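Local atomic coordinates of yersinopine synthase (Yersinia pestis, PDB entry 6C4M), a protein that catalyses the NADPH-dependent reductive condensation of pyruvate with an amino-acid-derived intermediate, the last step in making the metallophore yersinopine. Residues 96-101 with 118-123; 297-302 with 427-432; 328-333 with 358-363; 388-391 with 397-400. All blocks are in the same frame, centred on the assembly; numbering follows the deposited sequence.

Contact 1. Residues 96-101 with 118-123; sequences DQLAQA and YAVLQQ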
loop_
_atom_site.group_PDB
_atom_site.type_symbol
_atom_site.label_atom_id
_atom_site.label_comp_id
_atom_site.label_asym_id
_atom_site.label_seq_id
_atom_site.Cartn_x
_atom_site.Cartn_y
_atom_site.Cartn_z
ATOM N N ASP A 96 -36.602 -29.011 -6.504
ATOM C CA ASP A 96 -36.401 -27.681 -7.046
ATOM C C ASP A 96 -37.621 -26.801 -6.843
ATOM O O ASP A 96 -37.713 -25.746 -7.453
ATOM C CB ASP A 96 -36.026 -27.744 -8.530
ATOM C CG ASP A 96 -37.170 -28.190 -9.406
ATOM O OD1 ASP A 96 -38.208 -28.591 -8.847
ATOM O OD2 ASP A 96 -37.011 -28.150 -10.645
ATOM N N GLN A 97 -38.538 -27.199 -5.985
ATOM C CA GLN A 97 -39.672 -26.380 -5.596
ATOM C C GLN A 97 -39.797 -26.489 -4.089
ATOM O O GLN A 97 -39.854 -27.599 -3.549
ATOM C CB GLN A 97 -40.993 -26.836 -6.274
ATOM C CG GLN A 97 -41.144 -26.461 -7.740
ATOM C CD GLN A 97 -40.919 -24.971 -8.024
ATOM O OE1 GLN A 97 -41.434 -24.090 -7.324
ATOM N NE2 GLN A 97 -40.125 -24.689 -9.052
ATOM N N LEU A 98 -39.816 -25.349 -3.414
ATOM C CA LEU A 98 -39.875 -25.340 -1.961
ATOM C C LEU A 98 -41.201 -25.860 -1.443
ATOM O O LEU A 98 -41.272 -26.374 -0.310
ATOM C CB LEU A 98 -39.612 -23.926 -1.475
ATOM C CG LEU A 98 -38.158 -23.477 -1.700
ATOM C CD1 LEU A 98 -38.052 -21.960 -1.625
ATOM C CD2 LEU A 98 -37.278 -24.111 -0.662
ATOM N N ALA A 99 -42.255 -25.773 -2.252
ATOM C CA ALA A 99 -43.493 -26.444 -1.873
ATOM C C ALA A 99 -43.305 -27.936 -1.729
ATOM O O ALA A 99 -44.148 -28.590 -1.112
ATOM C CB ALA A 99 -44.586 -26.146 -2.900
ATOM N N GLN A 100 -42.225 -28.504 -2.266
ATOM C CA GLN A 100 -41.913 -29.911 -2.036
ATOM C C GLN A 100 -41.018 -30.135 -0.808
ATOM O O GLN A 100 -40.581 -31.271 -0.580
ATOM C CB GLN A 100 -41.241 -30.527 -3.272
ATOM C CG GLN A 100 -42.142 -30.656 -4.513
ATOM C CD GLN A 100 -41.334 -30.954 -5.779
ATOM O OE1 GLN A 100 -40.238 -30.408 -5.986
ATOM N NE2 GLN A 100 -41.867 -31.820 -6.626
ATOM N N ALA A 101 -40.727 -29.089 -0.026
ATOM C CA ALA A 101 -39.907 -29.228 1.192
ATOM C C ALA A 101 -40.816 -29.702 2.319
ATOM O O ALA A 101 -41.271 -28.933 3.169
ATOM C CB ALA A 101 -39.207 -27.913 1.532
ATOM N N TYR A 118 -35.705 -14.705 3.721
ATOM C CA TYR A 118 -37.121 -14.376 3.843
ATOM C C TYR A 118 -37.910 -15.012 2.716
ATOM O O TYR A 118 -38.913 -15.707 2.955
ATOM C CB TYR A 118 -37.324 -12.868 3.839
ATOM C CG TYR A 118 -38.768 -12.414 3.815
ATOM C CD1 TYR A 118 -39.567 -12.531 4.951
ATOM C CD2 TYR A 118 -39.345 -11.872 2.659
ATOM C CE1 TYR A 118 -40.898 -12.118 4.943
ATOM C CE2 TYR A 118 -40.680 -11.453 2.649
ATOM C CZ TYR A 118 -41.444 -11.586 3.795
ATOM O OH TYR A 118 -42.757 -11.172 3.822
ATOM N N ALA A 119 -37.445 -14.801 1.480
ATOM C CA ALA A 119 -38.155 -15.294 0.305
ATOM C C ALA A 119 -38.256 -16.815 0.348
ATOM O O ALA A 119 -39.285 -17.390 -0.022
ATOM C CB ALA A 119 -37.440 -14.805 -0.970
ATOM N N VAL A 120 -37.215 -17.476 0.857
ATOM C CA VAL A 120 -37.213 -18.933 0.974
ATOM C C VAL A 120 -38.168 -19.378 2.070
ATOM O O VAL A 120 -39.074 -20.186 1.841
ATOM C CB VAL A 120 -35.782 -19.451 1.229
ATOM C CG1 VAL A 120 -35.797 -20.956 1.628
ATOM C CG2 VAL A 120 -34.909 -19.249 0.003
ATOM N N LEU A 121 -38.009 -18.829 3.271
ATOM C CA LEU A 121 -38.803 -19.299 4.395
ATOM C C LEU A 121 -40.301 -19.110 4.160
ATOM O O LEU A 121 -41.101 -19.944 4.614
ATOM C CB LEU A 121 -38.350 -18.604 5.681
ATOM C CG LEU A 121 -36.953 -19.063 6.135
ATOM C CD1 LEU A 121 -36.463 -18.146 7.239
ATOM C CD2 LEU A 121 -36.893 -20.497 6.599
ATOM N N GLN A 122 -40.700 -18.060 3.433
ATOM C CA GLN A 122 -42.119 -17.822 3.136
ATOM C C GLN A 122 -42.714 -18.878 2.222
ATOM O O GLN A 122 -43.947 -19.031 2.177
ATOM C CB GLN A 122 -42.309 -16.452 2.475
ATOM C CG GLN A 122 -42.242 -15.233 3.427
ATOM C CD GLN A 122 -43.325 -15.228 4.521
ATOM O OE1 GLN A 122 -43.314 -16.053 5.426
ATOM N NE2 GLN A 122 -44.249 -14.290 4.440
ATOM N N GLN A 123 -41.882 -19.589 1.479
ATOM C CA GLN A 123 -42.363 -20.626 0.584
ATOM C C GLN A 123 -42.380 -22.018 1.221
ATOM O O GLN A 123 -42.824 -22.961 0.573
ATOM C CB GLN A 123 -41.513 -20.660 -0.683
ATOM C CG GLN A 123 -41.706 -19.454 -1.628
ATOM C CD GLN A 123 -40.706 -19.460 -2.776
ATOM O OE1 GLN A 123 -40.822 -20.242 -3.720
ATOM N NE2 GLN A 123 -39.690 -18.606 -2.680
HETATM O O HOH W 1 -39.867 -22.675 -4.907
#

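Contact 2. Residues 297-302 with 427-432; sequences IADLAG and AQRLLQ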
loop_
_atom_site.group_PDB
_atom_site.type_symbol
_atom_site.label_atom_id
_atom_site.label_comp_id
_atom_site.label_asym_id
_atom_site.label_seq_id
_atom_site.Cartn_x
_atom_site.Cartn_y
_atom_site.Cartn_z
ATOM N N ILE A 297 -11.544 4.147 3.140
ATOM C CA ILE A 297 -11.233 3.671 4.486
ATOM C C ILE A 297 -12.035 4.442 5.524
ATOM O O ILE A 297 -12.478 3.878 6.537
ATOM C CB ILE A 297 -9.711 3.780 4.729
ATOM C CG1 ILE A 297 -8.978 2.737 3.872
ATOM C CG2 ILE A 297 -9.357 3.679 6.198
ATOM C CD1 ILE A 297 -9.322 1.291 4.237
ATOM N N ALA A 298 -12.231 5.741 5.294
ATOM C CA ALA A 298 -13.079 6.530 6.184
ATOM C C ALA A 298 -14.498 5.986 6.204
ATOM O O ALA A 298 -15.151 5.970 7.263
ATOM C CB ALA A 298 -13.044 8.013 5.751
ATOM N N ASP A 299 -14.990 5.483 5.059
ATOM C CA ASP A 299 -16.327 4.863 5.067
ATOM C C ASP A 299 -16.324 3.530 5.820
ATOM O O ASP A 299 -17.325 3.167 6.445
ATOM C CB ASP A 299 -16.858 4.619 3.649
ATOM C CG ASP A 299 -17.296 5.894 2.927
ATOM O OD1 ASP A 299 -17.524 6.933 3.584
ATOM O OD2 ASP A 299 -17.478 5.822 1.695
ATOM N N LEU A 300 -15.228 2.771 5.735
ATOM C CA LEU A 300 -15.142 1.521 6.465
ATOM C C LEU A 300 -15.209 1.780 7.963
ATOM O O LEU A 300 -15.972 1.135 8.694
ATOM C CB LEU A 300 -13.857 0.792 6.078
ATOM C CG LEU A 300 -13.507 -0.519 6.799
ATOM C CD1 LEU A 300 -14.600 -1.487 6.657
ATOM C CD2 LEU A 300 -12.228 -1.103 6.229
ATOM N N ALA A 301 -14.425 2.741 8.437
ATOM C CA ALA A 301 -14.454 3.076 9.851
ATOM C C ALA A 301 -15.804 3.658 10.261
ATOM O O ALA A 301 -16.309 3.347 11.339
ATOM C CB ALA A 301 -13.326 4.057 10.155
ATOM N N GLY A 302 -16.377 4.547 9.441
ATOM C CA GLY A 302 -17.655 5.159 9.790
ATOM C C GLY A 302 -18.806 4.167 9.825
ATOM O O GLY A 302 -19.709 4.265 10.671
ATOM N N ALA A 427 -23.722 4.478 6.430
ATOM C CA ALA A 427 -24.639 3.589 5.718
ATOM C C ALA A 427 -25.572 4.367 4.789
ATOM O O ALA A 427 -25.830 3.950 3.656
ATOM C CB ALA A 427 -25.468 2.776 6.710
ATOM N N GLN A 428 -26.079 5.501 5.250
ATOM C CA GLN A 428 -26.996 6.283 4.434
ATOM C C GLN A 428 -26.280 6.856 3.209
ATOM O O GLN A 428 -26.800 6.789 2.087
ATOM C CB GLN A 428 -27.597 7.375 5.311
ATOM C CG GLN A 428 -28.586 8.302 4.685
ATOM C CD GLN A 428 -29.145 9.252 5.730
ATOM O OE1 GLN A 428 -29.385 8.858 6.879
ATOM N NE2 GLN A 428 -29.326 10.511 5.353
ATOM N N ARG A 429 -25.058 7.362 3.399
ATOM C CA ARG A 429 -24.300 7.911 2.284
ATOM C C ARG A 429 -23.990 6.832 1.262
ATOM O O ARG A 429 -24.175 7.043 0.050
ATOM C CB ARG A 429 -23.023 8.594 2.810
ATOM C CG ARG A 429 -21.875 8.727 1.796
ATOM C CD ARG A 429 -20.692 9.684 2.268
ATOM N NE ARG A 429 -19.784 9.058 3.238
ATOM C CZ ARG A 429 -19.870 9.172 4.570
ATOM N NH1 ARG A 429 -20.820 9.911 5.142
ATOM N NH2 ARG A 429 -18.987 8.544 5.347
ATOM N N LEU A 430 -23.593 5.650 1.743
ATOM C CA LEU A 430 -23.275 4.529 0.861
ATOM C C LEU A 430 -24.486 4.091 0.046
ATOM O O LEU A 430 -24.363 3.776 -1.142
ATOM C CB LEU A 430 -22.758 3.353 1.679
ATOM C CG LEU A 430 -21.425 3.448 2.394
ATOM C CD1 LEU A 430 -21.134 2.254 3.303
ATOM C CD2 LEU A 430 -20.328 3.581 1.344
ATOM N N LEU A 431 -25.658 4.001 0.669
ATOM C CA LEU A 431 -26.817 3.559 -0.097
ATOM C C LEU A 431 -27.357 4.651 -1.014
ATOM O O LEU A 431 -27.838 4.346 -2.109
ATOM C CB LEU A 431 -27.904 3.056 0.854
ATOM C CG LEU A 431 -27.615 1.674 1.458
ATOM C CD1 LEU A 431 -28.685 1.278 2.469
ATOM C CD2 LEU A 431 -27.488 0.573 0.391
ATOM N N GLN A 432 -27.285 5.918 -0.592
ATOM C CA GLN A 432 -27.642 7.017 -1.480
ATOM C C GLN A 432 -26.794 6.986 -2.734
ATOM O O GLN A 432 -27.297 7.194 -3.842
ATOM C CB GLN A 432 -27.468 8.341 -0.755
ATOM C CG GLN A 432 -28.493 8.607 0.300
ATOM C CD GLN A 432 -28.244 9.928 0.982
ATOM O OE1 GLN A 432 -27.148 10.485 0.879
ATOM N NE2 GLN A 432 -29.261 10.456 1.658
#

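Contact 3. Residues 328-333 with 358-363; sequences DNYPVP and FVRYTA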
loop_
_atom_site.group_PDB
_atom_site.type_symbol
_atom_site.label_atom_id
_atom_site.label_comp_id
_atom_site.label_asym_id
_atom_site.label_seq_id
_atom_site.Cartn_x
_atom_site.Cartn_y
_atom_site.Cartn_z
ATOM N N ASP A 328 -9.310 -12.999 13.751
ATOM C CA ASP A 328 -10.282 -14.028 13.374
ATOM C C ASP A 328 -10.340 -14.317 11.878
ATOM O O ASP A 328 -10.936 -15.325 11.496
ATOM C CB ASP A 328 -11.679 -13.641 13.841
ATOM C CG ASP A 328 -11.776 -13.491 15.351
ATOM O OD1 ASP A 328 -10.873 -13.975 16.069
ATOM O OD2 ASP A 328 -12.772 -12.890 15.821
ATOM N N ASN A 329 -9.762 -13.467 11.014
ATOM C CA ASN A 329 -9.858 -13.713 9.573
ATOM C C ASN A 329 -8.480 -13.852 8.915
ATOM O O ASN A 329 -8.025 -14.979 8.691
ATOM C CB ASN A 329 -10.718 -12.620 8.930
ATOM C CG ASN A 329 -12.177 -12.726 9.347
ATOM O OD1 ASN A 329 -12.978 -13.352 8.645
ATOM N ND2 ASN A 329 -12.517 -12.168 10.521
ATOM N N TYR A 330 -7.785 -12.735 8.608
ATOM C CA TYR A 330 -6.511 -12.823 7.887
ATOM C C TYR A 330 -5.494 -11.881 8.539
ATOM O O TYR A 330 -5.722 -10.671 8.587
ATOM C CB TYR A 330 -6.720 -12.489 6.404
ATOM C CG TYR A 330 -7.910 -13.198 5.804
ATOM C CD1 TYR A 330 -9.169 -12.601 5.816
ATOM C CD2 TYR A 330 -7.792 -14.475 5.244
ATOM C CE1 TYR A 330 -10.283 -13.244 5.274
ATOM C CE2 TYR A 330 -8.907 -15.129 4.694
ATOM C CZ TYR A 330 -10.151 -14.502 4.717
ATOM O OH TYR A 330 -11.282 -15.115 4.192
ATOM N N PRO A 331 -4.406 -12.387 9.099
ATOM C CA PRO A 331 -3.482 -11.518 9.836
ATOM C C PRO A 331 -2.451 -10.858 8.937
ATOM O O PRO A 331 -2.133 -11.332 7.848
ATOM C CB PRO A 331 -2.792 -12.490 10.793
ATOM C CG PRO A 331 -2.704 -13.723 9.997
ATOM C CD PRO A 331 -4.053 -13.809 9.282
ATOM N N VAL A 332 -1.916 -9.752 9.438
ATOM C CA VAL A 332 -0.809 -9.074 8.767
ATOM C C VAL A 332 0.311 -8.899 9.787
ATOM O O VAL A 332 0.078 -8.924 11.012
ATOM C CB VAL A 332 -1.246 -7.720 8.148
ATOM C CG1 VAL A 332 -2.415 -7.916 7.120
ATOM C CG2 VAL A 332 -1.638 -6.701 9.233
ATOM N N PRO A 333 1.543 -8.714 9.303
ATOM C CA PRO A 333 2.696 -8.599 10.212
ATOM C C PRO A 333 2.506 -7.484 11.227
ATOM O O PRO A 333 1.870 -6.462 10.947
ATOM C CB PRO A 333 3.867 -8.295 9.272
ATOM C CG PRO A 333 3.421 -8.721 7.921
ATOM C CD PRO A 333 1.926 -8.641 7.885
ATOM N N PHE A 358 -6.086 1.531 6.702
ATOM C CA PHE A 358 -5.387 1.667 5.431
ATOM C C PHE A 358 -4.128 0.824 5.433
ATOM O O PHE A 358 -3.832 0.127 4.454
ATOM C CB PHE A 358 -5.064 3.147 5.111
ATOM C CG PHE A 358 -4.443 3.319 3.758
ATOM C CD1 PHE A 358 -3.090 3.129 3.582
ATOM C CD2 PHE A 358 -5.224 3.596 2.653
ATOM C CE1 PHE A 358 -2.513 3.246 2.327
ATOM C CE2 PHE A 358 -4.653 3.730 1.410
ATOM C CZ PHE A 358 -3.285 3.546 1.255
ATOM N N VAL A 359 -3.400 0.821 6.546
ATOM C CA VAL A 359 -2.190 0.006 6.607
ATOM C C VAL A 359 -2.563 -1.463 6.486
ATOM O O VAL A 359 -1.949 -2.224 5.718
ATOM C CB VAL A 359 -1.383 0.304 7.892
ATOM C CG1 VAL A 359 -0.214 -0.649 8.016
ATOM C CG2 VAL A 359 -0.826 1.716 7.868
ATOM N N ARG A 360 -3.598 -1.877 7.215
ATOM C CA ARG A 360 -4.040 -3.261 7.124
ATOM C C ARG A 360 -4.318 -3.684 5.682
ATOM O O ARG A 360 -3.780 -4.692 5.216
ATOM C CB ARG A 360 -5.276 -3.460 7.992
ATOM C CG ARG A 360 -5.528 -4.903 8.250
ATOM C CD ARG A 360 -6.825 -5.305 7.701
ATOM N NE ARG A 360 -6.994 -6.733 7.857
ATOM C CZ ARG A 360 -7.859 -7.455 7.181
ATOM N NH1 ARG A 360 -8.685 -6.863 6.305
ATOM N NH2 ARG A 360 -7.891 -8.767 7.401
ATOM N N TYR A 361 -5.144 -2.917 4.941
ATOM C CA TYR A 361 -5.464 -3.327 3.576
ATOM C C TYR A 361 -4.276 -3.225 2.631
ATOM O O TYR A 361 -4.172 -4.009 1.678
ATOM C CB TYR A 361 -6.679 -2.549 3.073
ATOM C CG TYR A 361 -7.915 -3.203 3.622
ATOM C CD1 TYR A 361 -8.508 -4.264 2.953
ATOM C CD2 TYR A 361 -8.460 -2.804 4.836
ATOM C CE1 TYR A 361 -9.614 -4.925 3.487
ATOM C CE2 TYR A 361 -9.562 -3.459 5.381
ATOM C CZ TYR A 361 -10.136 -4.518 4.708
ATOM O OH TYR A 361 -11.258 -5.139 5.251
ATOM N N THR A 362 -3.366 -2.287 2.855
ATOM C CA THR A 362 -2.125 -2.288 2.078
ATOM C C THR A 362 -1.344 -3.574 2.337
ATOM O O THR A 362 -0.919 -4.260 1.400
ATOM C CB THR A 362 -1.306 -1.045 2.430
ATOM O OG1 THR A 362 -2.084 0.108 2.159
ATOM C CG2 THR A 362 0.054 -0.974 1.663
ATOM N N ALA A 363 -1.178 -3.932 3.612
ATOM C CA ALA A 363 -0.400 -5.124 3.960
ATOM C C ALA A 363 -1.014 -6.388 3.369
ATOM O O ALA A 363 -0.294 -7.310 2.965
ATOM C CB ALA A 363 -0.314 -5.255 5.470
HETATM O O HOH W 2 -5.193 -8.129 9.009
#

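Contact 4. Residues 388-391 with 397-400; sequences TVYQ and WHLP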
loop_
_atom_site.group_PDB
_atom_site.type_symbol
_atom_site.label_atom_id
_atom_site.label_comp_id
_atom_site.label_asym_id
_atom_site.label_seq_id
_atom_site.Cartn_x
_atom_site.Cartn_y
_atom_site.Cartn_z
ATOM N N THR A 388 -19.238 -6.888 -12.968
ATOM C CA THR A 388 -20.058 -5.858 -13.593
ATOM C C THR A 388 -21.495 -6.331 -13.774
ATOM O O THR A 388 -21.807 -7.527 -13.703
ATOM C CB THR A 388 -19.490 -5.458 -14.967
ATOM O OG1 THR A 388 -19.671 -6.528 -15.909
ATOM C CG2 THR A 388 -18.011 -5.122 -14.886
ATOM N N VAL A 389 -22.373 -5.371 -14.059
ATOM C CA VAL A 389 -23.718 -5.706 -14.516
ATOM C C VAL A 389 -23.602 -6.627 -15.718
ATOM O O VAL A 389 -22.623 -6.561 -16.473
ATOM C CB VAL A 389 -24.541 -4.462 -14.879
ATOM C CG1 VAL A 389 -24.855 -3.656 -13.642
ATOM C CG2 VAL A 389 -23.806 -3.610 -15.944
ATOM N N TYR A 390 -24.631 -7.443 -15.936
ATOM C CA TYR A 390 -24.618 -8.443 -16.989
ATOM C C TYR A 390 -26.055 -8.725 -17.401
ATOM O O TYR A 390 -26.996 -8.472 -16.645
ATOM C CB TYR A 390 -23.927 -9.727 -16.515
ATOM C CG TYR A 390 -24.660 -10.448 -15.405
ATOM C CD1 TYR A 390 -25.658 -11.388 -15.691
ATOM C CD2 TYR A 390 -24.370 -10.198 -14.071
ATOM C CE1 TYR A 390 -26.340 -12.058 -14.678
ATOM C CE2 TYR A 390 -25.058 -10.869 -13.036
ATOM C CZ TYR A 390 -26.038 -11.801 -13.354
ATOM O OH TYR A 390 -26.742 -12.474 -12.369
ATOM N N GLN A 391 -26.214 -9.270 -18.604
ATOM C CA GLN A 391 -27.522 -9.669 -19.107
ATOM C C GLN A 391 -27.742 -11.175 -18.943
ATOM O O GLN A 391 -26.812 -11.976 -19.063
ATOM C CB GLN A 391 -27.673 -9.276 -20.572
ATOM C CG GLN A 391 -27.994 -7.827 -20.748
ATOM C CD GLN A 391 -27.987 -7.406 -22.194
ATOM O OE1 GLN A 391 -26.957 -7.452 -22.872
ATOM N NE2 GLN A 391 -29.141 -6.996 -22.681
ATOM N N TRP A 397 -30.961 -7.113 -17.646
ATOM C CA TRP A 397 -29.768 -6.734 -16.900
ATOM C C TRP A 397 -29.885 -7.105 -15.429
ATOM O O TRP A 397 -30.937 -6.913 -14.805
ATOM C CB TRP A 397 -29.520 -5.235 -17.027
ATOM C CG TRP A 397 -29.061 -4.832 -18.374
ATOM C CD1 TRP A 397 -29.817 -4.289 -19.373
ATOM C CD2 TRP A 397 -27.724 -4.930 -18.882
ATOM N NE1 TRP A 397 -29.031 -4.049 -20.467
ATOM C CE2 TRP A 397 -27.744 -4.434 -20.197
ATOM C CE3 TRP A 397 -26.510 -5.391 -18.346
ATOM C CZ2 TRP A 397 -26.595 -4.380 -20.996
ATOM C CZ3 TRP A 397 -25.383 -5.349 -19.137
ATOM C CH2 TRP A 397 -25.431 -4.832 -20.453
ATOM N N HIS A 398 -28.785 -7.631 -14.881
ATOM C CA HIS A 398 -28.654 -7.993 -13.472
ATOM C C HIS A 398 -27.469 -7.275 -12.836
ATOM O O HIS A 398 -26.496 -6.918 -13.506
ATOM C CB HIS A 398 -28.390 -9.495 -13.270
ATOM C CG HIS A 398 -29.568 -10.381 -13.515
ATOM N ND1 HIS A 398 -30.171 -11.104 -12.508
ATOM C CD2 HIS A 398 -30.222 -10.695 -14.656
ATOM C CE1 HIS A 398 -31.168 -11.806 -13.017
ATOM N NE2 HIS A 398 -31.218 -11.579 -14.319
ATOM N N LEU A 399 -27.539 -7.130 -11.523
ATOM C CA LEU A 399 -26.374 -6.866 -10.690
ATOM C C LEU A 399 -25.719 -8.169 -10.263
ATOM O O LEU A 399 -26.423 -9.139 -9.957
ATOM C CB LEU A 399 -26.788 -6.098 -9.450
ATOM C CG LEU A 399 -27.253 -4.680 -9.769
ATOM C CD1 LEU A 399 -28.166 -4.196 -8.671
ATOM C CD2 LEU A 399 -26.047 -3.774 -9.900
ATOM N N PRO A 400 -24.386 -8.222 -10.180
ATOM C CA PRO A 400 -23.731 -9.403 -9.594
ATOM C C PRO A 400 -23.948 -9.451 -8.091
ATOM O O PRO A 400 -24.385 -8.482 -7.461
ATOM C CB PRO A 400 -22.262 -9.215 -9.943
ATOM C CG PRO A 400 -22.097 -7.739 -10.113
ATOM C CD PRO A 400 -23.410 -7.180 -10.561
#

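Contact 1. Residues 96-101 with 118-123
Leu98 pushes its CD1 methyl against the side chain of Gln123, and the closest packing between residues 96-101 and 118-123 centres on that methyl, with Leu98 CB also against Gln123. CD1 lies 3.8 Å from Gln123 CB and equally near Gln123 CD; the two side chains cross at about a right angle. The same methyl also comes 4.1 Å from Val120 CG1. Leu98 and Val120 are both buried and both also touch Leu28 of the strand 25-28. The surroundings are those of the NADP-binding region, consistent with a Rossmann-type fold: residues 98-100 form a short 3-10 turn in the loop after strand 93-95, and Val120 belongs to the helix that follows strand 107-110. The Val120 side chain is about 7 Å from the bound NADP, and Leu98 is about 7 Å from the side chain of Arg54, which binds the cofactor.

The outer side, where Gln97 and Gln123 are exposed, is held differently, through water. One water donates to Gln123 OE1 at 2.9 Å and to Gln97 OE1, and accepts from the backbone N of Leu98 at 3.1 Å. Gln123, extended beyond CG, turns the other end of its amide back to helix 117-121, where NE2 donates to Ala119 O at 3.0 Å from well above the carbonyl plane.

Contact 2. Residues 297-302 with 427-432
Asp299 holds CG anti to its carbonyl carbon (chi1 -73°), which points its carboxylate at Arg429, whereas Arg429 has CG anti to the backbone N and then bends at chi3 (78°), which turns its guanidinium toward the carboxylate. The result is a salt bridge between two helices, 294-313 and 425-445, in the largely helical part of the enzyme that follows its nucleotide-binding region. The backbones stay well apart, with the CA atoms of Asp299 and Leu430 8.1 Å from each other, and the contact is made by side chains.

Arg429 grips side-on, using NE and NH2, yet both nitrogens converge on the single oxygen OD1 of Asp299. The NH2 bond is the shorter and straighter, at 2.8 Å, and reaches OD1 nearly along the C-O axis; the NE bond, 3.1 Å, arrives on the syn side but out of the carboxylate plane. OD1 lies close to the guanidinium plane, while the two flat groups are turned 38° against each other. Sharing one acceptor leaves OD2 to other neighbours, among them Arg433, with which it makes a long, weak ion pair.

The buried Leu430 is the other partner of the carboxylate. It packs on Leu303 of the facing helix and on Pro261 of helix 255-264, the residue after His260, the proposed proton donor/acceptor. Its side chain and that of Asp299 run antiparallel alongside each other, bringing Leu430 CD2 to 3.6 Å from Asp299 OD2.

Contact 3. Residues 328-333 with 358-363
Arg360 reaches from helix 350-364 to the backbone of Tyr330, in the irregular chain that leaves helix 321-329. From CB the side chain starts with CG anti to the backbone N (chi1 -163°), and CG passes 4.4 Å from Val332 CG2. It then bends at chi2, and beyond the bend the chain straightens toward its guanidinium. NE donates to a water at 2.6 Å, and that water in turn donates to Tyr330 O at 2.6 Å. At the tip, NH2 bonds directly to the same oxygen (3.1 Å, 150° at the hydrogen), arriving in the carbonyl plane on a lone pair; NH2 also lies 4.0 Å from Tyr330 CB.

Next to this polar grip, Val332 CB meets Ala363 CB at 3.8 Å, closing the contact one helical turn further on. The same helix also meets the second subunit, where Thr362 packs on Thr362 of that chain.

Tyr330 O is thus held twice by one arginine, once directly and once through water. Since the acceptor is a neutral carbonyl, the arginine probably keeps its full charge, and the bond supplies one of the acceptors its buried guanidinium needs.

Contact 4. Residues 388-391 with 397-400
Trp397 lays one face of its indole against the side chain of Gln391, its partner in a non-hydrogen-bonded pair of a two-stranded antiparallel hairpin. Gln391 CG stands 3.4 Å from the centroid of the indole's six-membered ring, a CH-pi contact over its centre, and the amide beyond continues stacked at 4° to the ring. That amide's NE2 bonds to Ala395 O within the hairpin loop. Val389 CG2 touches Trp397 CZ3 at 4.0 Å.

His398 follows, in a hydrogen-bonded pair with Tyr390. Its N gives a short 2.6 Å bond to Tyr390 O, and its O accepts from Tyr390 N at 3.1 Å. Tyr390 takes the less common chi1 of 66°, with CG between its backbone N and carbonyl carbon, which carries the ring across the strand and over His398: CB of His398 makes a CH-pi contact 3.6 Å from the centroid of the tyrosine ring. The ring planes are only 9° apart but strongly offset. His398 NE2 bonds to Asp392 OD2.

At Leu399 the strand pairing has ended, and CD2 packs 3.9 Å from Val389 CG1. Pro400 brings CD to 3.5 Å from Thr388 O and occupies the N-cap position of helix 401-419. The hairpin thus leads directly into that helix, with Leu399 resting on helix 267-274 and Trp397 meeting Phe441 of helix 425-445 edge-to-face.

In the fold
Contacts 2 and 3 join directly: Leu300 CD2 lies 3.7 Å from Tyr361 CE2, so helix 294-313 links the salt bridge with helix 350-364, which meets the second subunit. Both approach His260, the proposed proton donor/acceptor, the side chains of Leu430 and Tyr330 each being about 9 Å from it. Contacts 1 and 4 lie near the cofactor: the side chains of Val120 and His398 are each about 7 Å from the bound NADP, and that of Tyr330 in contact 3 is about 8 Å from it. The nearest atoms of contacts 1 and 4 are about 14 Å apart. Helix 425-445 takes part in contact 2 and also packs against the hairpin of contact 4. Contacts 1 and 3, their centres 40 Å apart, lie on opposite sides of the chain's centre.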